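PDB 2QZU: putative sulfatase yidJ from Bacteroides fragilis, which probably hydrolyses sulfate esters as a metal-dependent arylsulfatase. Local coordinates for residues 26-34 with 358-369; 34-42 with 276-286. All coordinates share one frame; numbering follows the deposited sequence.

In the fold
From the N terminus the chain enters strand 29-35, an inner strand of the large mixed sheet, and both contacts start from it. Interaction 1 sets the strand against helix 361-368, more than 300 residues later, and so closes a loop that encloses most of the chain's sulfatase family region. Interaction 2 begins where the strand ends: the turns of 34-42 pack on helix 267-299, a shorter closure lying wholly within the first. Met34 belongs to both segment pairs, but its side chain is used in interaction 1. The contact centres are about 23 Å apart, and together they tie one strand and the loop after it to two helices of the alpha/beta fold.

Interaction 1 of 2, residues 26-34 with 358-369; sequences PTPNLVFIM and FADLYPTLLSMM
Strand 29-34 and helix 361-368 run nearly antiparallel, their axes at 152° and 10.6 Å apart at closest approach, with Thr27 facing Met369 at one end and Met34 facing Phe358 at the other. Leu30, Phe32 and Met34 direct their side chains to the helix, and the side chains that meet are almost all apolar; Thr27 CG2 lies 3.3 Å from Met369 O. Selenomethionine Met369 has the most surface buried here. Extended beyond CG, it reaches toward the strand until CE sits in the tripod formed by CB, CD1 and CD2 of Leu30, 3.4 Å from Leu30 CD2 and as near CD1, a tight fit, lying across the leucine. Nearer its base, Met369 CG rests 3.9 Å from CG of the Pro28 ring. Phe32, with CG anti to the backbone N (chi1 -169°), turns one side of its ring to two leucines one helical turn apart: Leu361 CD1 approaches CE2 of Phe32 to 3.4 Å, while Leu365 CD1 lies at the ring edge, 4.0 Å from Phe32 CD2. Beyond them the selenium of Met34 meets the rim of Phe358 in a Met-aromatic contact, SE 3.9 Å from Phe358 CZ in the ring plane. Helix 76-85 adjoins this end, placing Leu83 against both phenylalanines, strand 222-228 flanks the strand, and Met368 packs on helix 385-390; the contact packs helix 361-368 on one face of the central mixed sheet.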
loop_
_atom_site.group_PDB
_atom_site.type_symbol
_atom_site.label_atom_id
_atom_site.label_comp_id
_atom_site.label_asym_id
_atom_site.label_seq_id
_atom_site.Cartn_x
_atom_site.Cartn_y
_atom_site.Cartn_z
ATOM N N PRO A 26 -11.655 29.459 37.364
ATOM C CA PRO A 26 -13.081 29.726 37.126
ATOM C C PRO A 26 -13.657 29.174 35.815
ATOM O O PRO A 26 -14.875 29.177 35.617
ATOM C CB PRO A 26 -13.160 31.251 37.217
ATOM C CG PRO A 26 -11.834 31.678 36.698
ATOM C CD PRO A 26 -10.879 30.712 37.358
ATOM N N THR A 27 -12.781 28.712 34.926
ATOM C CA THR A 27 -13.199 28.116 33.656
ATOM C C THR A 27 -12.411 26.814 33.503
ATOM O O THR A 27 -11.251 26.733 33.898
ATOM C CB THR A 27 -12.941 29.060 32.456
ATOM O OG1 THR A 27 -11.551 29.377 32.369
ATOM C CG2 THR A 27 -13.740 30.343 32.619
ATOM N N PRO A 28 -13.032 25.780 32.922
ATOM C CA PRO A 28 -12.370 24.483 32.745
ATOM C C PRO A 28 -11.333 24.334 31.637
ATOM O O PRO A 28 -11.253 25.148 30.718
ATOM C CB PRO A 28 -13.544 23.540 32.541
ATOM C CG PRO A 28 -14.478 24.390 31.713
ATOM C CD PRO A 28 -14.425 25.730 32.433
ATOM N N ASN A 29 -10.536 23.277 31.745
ATOM C CA ASN A 29 -9.532 22.971 30.733
ATOM C C ASN A 29 -10.269 22.205 29.653
ATOM O O ASN A 29 -11.427 21.831 29.829
ATOM C CB ASN A 29 -8.441 22.073 31.310
ATOM C CG ASN A 29 -7.787 22.669 32.530
ATOM O OD1 ASN A 29 -7.743 22.045 33.591
ATOM N ND2 ASN A 29 -7.280 23.885 32.391
ATOM N N LEU A 30 -9.594 21.963 28.537
ATOM C CA LEU A 30 -10.193 21.222 27.442
ATOM C C LEU A 30 -9.167 20.303 26.804
ATOM O O LEU A 30 -8.068 20.731 26.454
ATOM C CB LEU A 30 -10.737 22.175 26.369
ATOM C CG LEU A 30 -11.121 21.556 25.015
ATOM C CD1 LEU A 30 -12.330 20.636 25.168
ATOM C CD2 LEU A 30 -11.424 22.671 24.021
ATOM N N VAL A 31 -9.522 19.032 26.681
ATOM C CA VAL A 31 -8.662 18.063 26.023
ATOM C C VAL A 31 -9.556 17.496 24.928
ATOM O O VAL A 31 -10.459 16.701 25.181
ATOM C CB VAL A 31 -8.186 16.952 26.979
ATOM C CG1 VAL A 31 -7.416 15.890 26.195
ATOM C CG2 VAL A 31 -7.286 17.557 28.057
ATOM N N PHE A 32 -9.315 17.955 23.708
ATOM C CA PHE A 32 -10.105 17.553 22.557
ATOM C C PHE A 32 -9.353 16.472 21.799
ATOM O O PHE A 32 -8.323 16.737 21.169
ATOM C CB PHE A 32 -10.333 18.784 21.676
ATOM C CG PHE A 32 -11.352 18.592 20.590
ATOM C CD1 PHE A 32 -11.059 17.843 19.455
ATOM C CD2 PHE A 32 -12.592 19.216 20.680
ATOM C CE1 PHE A 32 -11.993 17.721 18.419
ATOM C CE2 PHE A 32 -13.528 19.102 19.657
ATOM C CZ PHE A 32 -13.227 18.356 18.522
ATOM N N ILE A 33 -9.862 15.251 21.878
ATOM C CA ILE A 33 -9.233 14.124 21.210
ATOM C C ILE A 33 -10.082 13.653 20.046
ATOM O O ILE A 33 -11.298 13.508 20.170
ATOM C CB ILE A 33 -9.041 12.939 22.178
ATOM C CG1 ILE A 33 -8.234 13.389 23.397
ATOM C CG2 ILE A 33 -8.315 11.796 21.464
ATOM C CD1 ILE A 33 -8.100 12.325 24.461
HETATM N N MSE A 34 -9.445 13.434 18.905
HETATM C CA MSE A 34 -10.170 12.943 17.749
HETATM C C MSE A 34 -9.297 11.970 16.985
HETATM O O MSE A 34 -8.073 12.078 16.982
HETATM C CB MSE A 34 -10.616 14.098 16.842
HETATM C CG MSE A 34 -9.502 14.914 16.224
HETATM SE SE MSE A 34 -10.216 16.317 15.079
HETATM C CE MSE A 34 -9.183 17.817 15.734
ATOM N N PHE A 358 -20.286 17.448 14.651
ATOM C CA PHE A 358 -18.872 17.757 14.819
ATOM C C PHE A 358 -18.664 19.275 14.833
ATOM O O PHE A 358 -17.936 19.801 15.676
ATOM C CB PHE A 358 -18.097 17.118 13.658
ATOM C CG PHE A 358 -16.597 17.220 13.767
ATOM C CD1 PHE A 358 -15.909 16.605 14.811
ATOM C CD2 PHE A 358 -15.865 17.863 12.768
ATOM C CE1 PHE A 358 -14.514 16.627 14.856
ATOM C CE2 PHE A 358 -14.472 17.891 12.802
ATOM C CZ PHE A 358 -13.794 17.269 13.847
ATOM N N ALA A 359 -19.332 19.973 13.919
ATOM C CA ALA A 359 -19.191 21.425 13.793
ATOM C C ALA A 359 -19.869 22.270 14.871
ATOM O O ALA A 359 -19.639 23.475 14.948
ATOM C CB ALA A 359 -19.678 21.868 12.417
ATOM N N ASP A 360 -20.707 21.653 15.695
ATOM C CA ASP A 360 -21.386 22.390 16.757
ATOM C C ASP A 360 -20.497 22.568 17.981
ATOM O O ASP A 360 -20.839 23.323 18.893
ATOM C CB ASP A 360 -22.667 21.669 17.187
ATOM C CG ASP A 360 -23.667 21.537 16.060
ATOM O OD1 ASP A 360 -23.726 22.453 15.205
ATOM O OD2 ASP A 360 -24.404 20.526 16.039
ATOM N N LEU A 361 -19.356 21.886 18.001
ATOM C CA LEU A 361 -18.470 21.965 19.156
ATOM C C LEU A 361 -17.880 23.345 19.461
ATOM O O LEU A 361 -17.596 23.644 20.620
ATOM C CB LEU A 361 -17.360 20.911 19.038
ATOM C CG LEU A 361 -17.888 19.476 19.196
ATOM C CD1 LEU A 361 -16.778 18.476 18.912
ATOM C CD2 LEU A 361 -18.432 19.275 20.607
ATOM N N TYR A 362 -17.714 24.186 18.442
ATOM C CA TYR A 362 -17.173 25.536 18.642
ATOM C C TYR A 362 -18.082 26.319 19.612
ATOM O O TYR A 362 -17.670 26.631 20.732
ATOM C CB TYR A 362 -17.057 26.248 17.280
ATOM C CG TYR A 362 -16.393 27.617 17.251
ATOM C CD1 TYR A 362 -16.693 28.598 18.201
ATOM C CD2 TYR A 362 -15.554 27.969 16.191
ATOM C CE1 TYR A 362 -16.177 29.893 18.088
ATOM C CE2 TYR A 362 -15.041 29.252 16.067
ATOM C CZ TYR A 362 -15.353 30.212 17.014
ATOM O OH TYR A 362 -14.841 31.481 16.880
ATOM N N PRO A 363 -19.333 26.625 19.213
ATOM C CA PRO A 363 -20.171 27.371 20.161
ATOM C C PRO A 363 -20.542 26.580 21.420
ATOM O O PRO A 363 -20.604 27.141 22.515
ATOM C CB PRO A 363 -21.395 27.739 19.326
ATOM C CG PRO A 363 -21.521 26.574 18.399
ATOM C CD PRO A 363 -20.081 26.327 17.975
ATOM N N THR A 364 -20.779 25.282 21.261
ATOM C CA THR A 364 -21.152 24.435 22.391
ATOM C C THR A 364 -20.093 24.410 23.491
ATOM O O THR A 364 -20.400 24.667 24.656
ATOM C CB THR A 364 -21.450 22.992 21.920
ATOM O OG1 THR A 364 -22.511 23.020 20.954
ATOM C CG2 THR A 364 -21.873 22.111 23.097
ATOM N N LEU A 365 -18.845 24.115 23.131
ATOM C CA LEU A 365 -17.777 24.062 24.128
ATOM C C LEU A 365 -17.492 25.435 24.735
ATOM O O LEU A 365 -17.359 25.567 25.949
ATOM C CB LEU A 365 -16.497 23.488 23.511
ATOM C CG LEU A 365 -16.538 21.992 23.163
ATOM C CD1 LEU A 365 -15.317 21.617 22.331
ATOM C CD2 LEU A 365 -16.583 21.169 24.448
ATOM N N LEU A 366 -17.411 26.459 23.893
ATOM C CA LEU A 366 -17.134 27.803 24.388
ATOM C C LEU A 366 -18.159 28.254 25.428
ATOM O O LEU A 366 -17.790 28.827 26.452
ATOM C CB LEU A 366 -17.093 28.794 23.222
ATOM C CG LEU A 366 -15.744 29.448 22.897
ATOM C CD1 LEU A 366 -14.605 28.465 23.082
ATOM C CD2 LEU A 366 -15.779 29.986 21.471
ATOM N N SER A 367 -19.440 28.007 25.164
ATOM C CA SER A 367 -20.483 28.392 26.115
ATOM C C SER A 367 -20.362 27.546 27.385
ATOM O O SER A 367 -20.500 28.061 28.491
ATOM C CB SER A 367 -21.879 28.218 25.499
ATOM O OG SER A 367 -22.138 29.216 24.522
HETATM N N MSE A 368 -20.101 26.251 27.225
HETATM C CA MSE A 368 -19.950 25.368 28.381
HETATM C C MSE A 368 -18.786 25.830 29.254
HETATM O O MSE A 368 -18.821 25.697 30.477
HETATM C CB MSE A 368 -19.678 23.925 27.935
HETATM C CG MSE A 368 -20.869 23.185 27.356
HETATM SE SE MSE A 368 -20.309 21.454 26.668
HETATM C CE MSE A 368 -19.971 20.565 28.357
HETATM N N MSE A 369 -17.757 26.376 28.613
HETATM C CA MSE A 369 -16.559 26.826 29.313
HETATM C C MSE A 369 -16.665 28.195 29.971
HETATM O O MSE A 369 -15.753 28.603 30.690
HETATM C CB MSE A 369 -15.374 26.802 28.348
HETATM C CG MSE A 369 -14.992 25.396 27.928
HETATM SE SE MSE A 369 -13.782 25.310 26.438
HETATM C CE MSE A 369 -14.086 23.456 25.978
#

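Interaction 2 of 2, residues 34-42 with 276-286; sequences MADQYRGDA and IRNYYACITGV
Tyr279, Ile283 and Arg39 bury the most surface where the turns after strand 29-35 lie on helix 267-299. The hydroxyl of Tyr279 is gripped twice by the loop backbone: it donates to Gln37 O at 2.7 Å, in the carbonyl plane and on a lone pair, and accepts from Arg39 N at 2.9 Å with an N-H...O angle of 149°. One phenol thus fixes the peptides on both sides of Tyr38, where a type II turn (Ala35 to Tyr38) gives way to a type I turn (Arg39 to Ala42). Arg39 then bends at chi3 (-67°) and brings its guanidinium alongside the same ring, the planes 28° apart and NE 3.8 Å from Tyr279 CE2. Its charge is met by a salt bridge to Glu49, which also accepts from the Tyr280 hydroxyl. One turn along, Ile283 crosses Tyr38: CD1 stands over one face, 4.2 Å from the ring centroid in a CH-pi contact, and touches Ala42 CB at 3.5 Å, while Ile283 CG2 comes to 3.2 Å from Tyr38 OH, which makes a weak hydrogen bond to Ala42 O. Ala35 CB packs on Val286 CG1 at 4.0 Å. Neighbouring Asp36 salt-bridges Lys132 and Arg80 of helix 76-85, which carries Ser76, predicted to become 3-oxoalanine but unmodified here. Helix 267-299 thus packs mainly on the loop leaving strand 29-35, with only Ala35 from the strand itself; strand 222-228 and helix 251-254 adjoin it.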
loop_
_atom_site.group_PDB
_atom_site.type_symbol
_atom_site.label_atom_id
_atom_site.label_comp_id
_atom_site.label_asym_id
_atom_site.label_seq_id
_atom_site.Cartn_x
_atom_site.Cartn_y
_atom_site.Cartn_z
HETATM N N MSE A 34 -9.445 13.434 18.905
HETATM C CA MSE A 34 -10.170 12.943 17.749
HETATM C C MSE A 34 -9.297 11.970 16.985
HETATM O O MSE A 34 -8.073 12.078 16.982
HETATM C CB MSE A 34 -10.616 14.098 16.842
HETATM C CG MSE A 34 -9.502 14.914 16.224
HETATM SE SE MSE A 34 -10.216 16.317 15.079
HETATM C CE MSE A 34 -9.183 17.817 15.734
ATOM N N ALA A 35 -9.945 10.990 16.374
ATOM C CA ALA A 35 -9.262 9.981 15.589
ATOM C C ALA A 35 -9.945 10.068 14.239
ATOM O O ALA A 35 -11.170 10.016 14.153
ATOM C CB ALA A 35 -9.463 8.602 16.208
ATOM N N ASP A 36 -9.152 10.216 13.188
ATOM C CA ASP A 36 -9.694 10.352 11.850
ATOM C C ASP A 36 -10.375 9.090 11.311
ATOM O O ASP A 36 -9.919 7.968 11.541
ATOM C CB ASP A 36 -8.563 10.800 10.910
ATOM C CG ASP A 36 -9.066 11.271 9.566
ATOM O OD1 ASP A 36 -9.507 10.422 8.762
ATOM O OD2 ASP A 36 -9.024 12.494 9.315
ATOM N N GLN A 37 -11.492 9.287 10.613
ATOM C CA GLN A 37 -12.216 8.189 9.978
ATOM C C GLN A 37 -12.723 7.114 10.939
ATOM O O GLN A 37 -12.728 5.925 10.606
ATOM C CB GLN A 37 -11.306 7.571 8.916
ATOM C CG GLN A 37 -12.003 6.750 7.852
ATOM C CD GLN A 37 -11.241 6.794 6.542
ATOM O OE1 GLN A 37 -11.089 7.859 5.941
ATOM N NE2 GLN A 37 -10.755 5.643 6.097
ATOM N N TYR A 38 -13.181 7.543 12.112
ATOM C CA TYR A 38 -13.692 6.639 13.143
ATOM C C TYR A 38 -15.232 6.594 13.107
ATOM O O TYR A 38 -15.895 7.605 13.340
ATOM C CB TYR A 38 -13.206 7.129 14.518
ATOM C CG TYR A 38 -13.380 6.151 15.667
ATOM C CD1 TYR A 38 -14.636 5.636 15.994
ATOM C CD2 TYR A 38 -12.286 5.760 16.439
ATOM C CE1 TYR A 38 -14.796 4.751 17.066
ATOM C CE2 TYR A 38 -12.436 4.878 17.514
ATOM C CZ TYR A 38 -13.694 4.379 17.818
ATOM O OH TYR A 38 -13.855 3.507 18.874
ATOM N N ARG A 39 -15.795 5.421 12.813
ATOM C CA ARG A 39 -17.252 5.257 12.754
ATOM C C ARG A 39 -17.911 5.300 14.128
ATOM O O ARG A 39 -17.415 4.706 15.085
ATOM C CB ARG A 39 -17.628 3.937 12.077
ATOM C CG ARG A 39 -17.407 3.926 10.578
ATOM C CD ARG A 39 -18.062 2.719 9.912
ATOM N NE ARG A 39 -17.453 1.442 10.283
ATOM C CZ ARG A 39 -17.866 0.669 11.286
ATOM N NH1 ARG A 39 -18.895 1.032 12.038
ATOM N NH2 ARG A 39 -17.254 -0.484 11.523
ATOM N N GLY A 40 -19.047 5.983 14.206
ATOM C CA GLY A 40 -19.761 6.106 15.464
ATOM C C GLY A 40 -20.163 4.804 16.140
ATOM O O GLY A 40 -20.092 4.700 17.365
ATOM N N ASP A 41 -20.587 3.807 15.371
ATOM C CA ASP A 41 -20.999 2.543 15.978
ATOM C C ASP A 41 -19.847 1.617 16.346
ATOM O O ASP A 41 -20.069 0.557 16.926
ATOM C CB ASP A 41 -21.981 1.791 15.069
ATOM C CG ASP A 41 -23.329 2.486 14.967
ATOM O OD1 ASP A 41 -23.689 3.220 15.911
ATOM O OD2 ASP A 41 -24.031 2.287 13.954
ATOM N N ALA A 42 -18.620 2.018 16.025
ATOM C CA ALA A 42 -17.459 1.193 16.338
ATOM C C ALA A 42 -16.937 1.466 17.745
ATOM O O ALA A 42 -15.745 1.682 17.947
ATOM C CB ALA A 42 -16.353 1.424 15.311
ATOM N N ILE A 276 -11.931 -5.089 7.586
ATOM C CA ILE A 276 -12.575 -4.864 8.875
ATOM C C ILE A 276 -11.719 -5.250 10.086
ATOM O O ILE A 276 -11.746 -4.557 11.108
ATOM C CB ILE A 276 -13.960 -5.575 8.946
ATOM C CG1 ILE A 276 -14.730 -5.097 10.183
ATOM C CG2 ILE A 276 -13.784 -7.083 8.968
ATOM C CD1 ILE A 276 -15.064 -3.614 10.172
ATOM N N ARG A 277 -10.949 -6.332 9.979
ATOM C CA ARG A 277 -10.097 -6.756 11.092
ATOM C C ARG A 277 -9.058 -5.705 11.457
ATOM O O ARG A 277 -8.878 -5.381 12.635
ATOM C CB ARG A 277 -9.367 -8.065 10.763
ATOM C CG ARG A 277 -10.216 -9.311 10.911
ATOM C CD ARG A 277 -9.370 -10.579 10.818
ATOM N NE ARG A 277 -10.197 -11.777 10.923
ATOM C CZ ARG A 277 -9.726 -13.019 10.896
ATOM N NH1 ARG A 277 -8.425 -13.237 10.768
ATOM N NH2 ARG A 277 -10.562 -14.045 10.995
ATOM N N ASN A 278 -8.365 -5.181 10.451
ATOM C CA ASN A 278 -7.341 -4.178 10.704
ATOM C C ASN A 278 -7.954 -2.850 11.124
ATOM O O ASN A 278 -7.327 -2.081 11.849
ATOM C CB ASN A 278 -6.438 -4.016 9.480
ATOM C CG ASN A 278 -5.395 -5.122 9.382
ATOM O OD1 ASN A 278 -4.845 -5.386 8.313
ATOM N ND2 ASN A 278 -5.114 -5.764 10.509
ATOM N N TYR A 279 -9.180 -2.585 10.679
ATOM C CA TYR A 279 -9.861 -1.352 11.071
ATOM C C TYR A 279 -10.096 -1.428 12.582
ATOM O O TYR A 279 -9.819 -0.475 13.319
ATOM C CB TYR A 279 -11.203 -1.216 10.345
ATOM C CG TYR A 279 -11.930 0.086 10.624
ATOM C CD1 TYR A 279 -11.395 1.313 10.219
ATOM C CD2 TYR A 279 -13.157 0.090 11.285
ATOM C CE1 TYR A 279 -12.073 2.515 10.465
ATOM C CE2 TYR A 279 -13.841 1.282 11.538
ATOM C CZ TYR A 279 -13.294 2.488 11.124
ATOM O OH TYR A 279 -13.980 3.659 11.363
ATOM N N TYR A 280 -10.591 -2.573 13.051
ATOM C CA TYR A 280 -10.826 -2.737 14.483
ATOM C C TYR A 280 -9.506 -2.702 15.255
ATOM O O TYR A 280 -9.453 -2.167 16.362
ATOM C CB TYR A 280 -11.564 -4.052 14.780
ATOM C CG TYR A 280 -13.034 -4.080 14.393
ATOM C CD1 TYR A 280 -13.754 -2.904 14.172
ATOM C CD2 TYR A 280 -13.716 -5.297 14.292
ATOM C CE1 TYR A 280 -15.119 -2.942 13.861
ATOM C CE2 TYR A 280 -15.071 -5.346 13.985
ATOM C CZ TYR A 280 -15.764 -4.167 13.772
ATOM O OH TYR A 280 -17.102 -4.222 13.476
ATOM N N ALA A 281 -8.445 -3.264 14.674
ATOM C CA ALA A 281 -7.135 -3.272 15.326
ATOM C C ALA A 281 -6.680 -1.835 15.566
ATOM O O ALA A 281 -6.194 -1.501 16.649
ATOM C CB ALA A 281 -6.101 -4.016 14.458
ATOM N N CYS A 282 -6.855 -0.988 14.554
ATOM C CA CYS A 282 -6.479 0.418 14.660
ATOM C C CYS A 282 -7.262 1.093 15.769
ATOM O O CYS A 282 -6.701 1.839 16.566
ATOM C CB CYS A 282 -6.744 1.152 13.343
ATOM S SG CYS A 282 -5.532 0.835 12.027
ATOM N N ILE A 283 -8.566 0.831 15.808
ATOM C CA ILE A 283 -9.423 1.420 16.821
ATOM C C ILE A 283 -9.001 1.003 18.224
ATOM O O ILE A 283 -8.915 1.837 19.121
ATOM C CB ILE A 283 -10.894 1.049 16.572
ATOM C CG1 ILE A 283 -11.409 1.841 15.368
ATOM C CG2 ILE A 283 -11.726 1.326 17.817
ATOM C CD1 ILE A 283 -12.855 1.554 14.985
ATOM N N THR A 284 -8.729 -0.283 18.411
ATOM C CA THR A 284 -8.308 -0.755 19.720
ATOM C C THR A 284 -6.977 -0.114 20.109
ATOM O O THR A 284 -6.765 0.229 21.272
ATOM C CB THR A 284 -8.207 -2.291 19.734
ATOM O OG1 THR A 284 -9.520 -2.840 19.570
ATOM C CG2 THR A 284 -7.629 -2.784 21.056
ATOM N N GLY A 285 -6.097 0.075 19.129
ATOM C CA GLY A 285 -4.816 0.707 19.397
ATOM C C GLY A 285 -5.026 2.165 19.771
ATOM O O GLY A 285 -4.398 2.685 20.694
ATOM N N VAL A 286 -5.912 2.836 19.045
ATOM C CA VAL A 286 -6.209 4.233 19.336
ATOM C C VAL A 286 -6.777 4.304 20.754
ATOM O O VAL A 286 -6.390 5.160 21.547
ATOM C CB VAL A 286 -7.231 4.808 18.319
ATOM C CG1 VAL A 286 -7.876 6.074 18.866
ATOM C CG2 VAL A 286 -6.519 5.129 17.005
#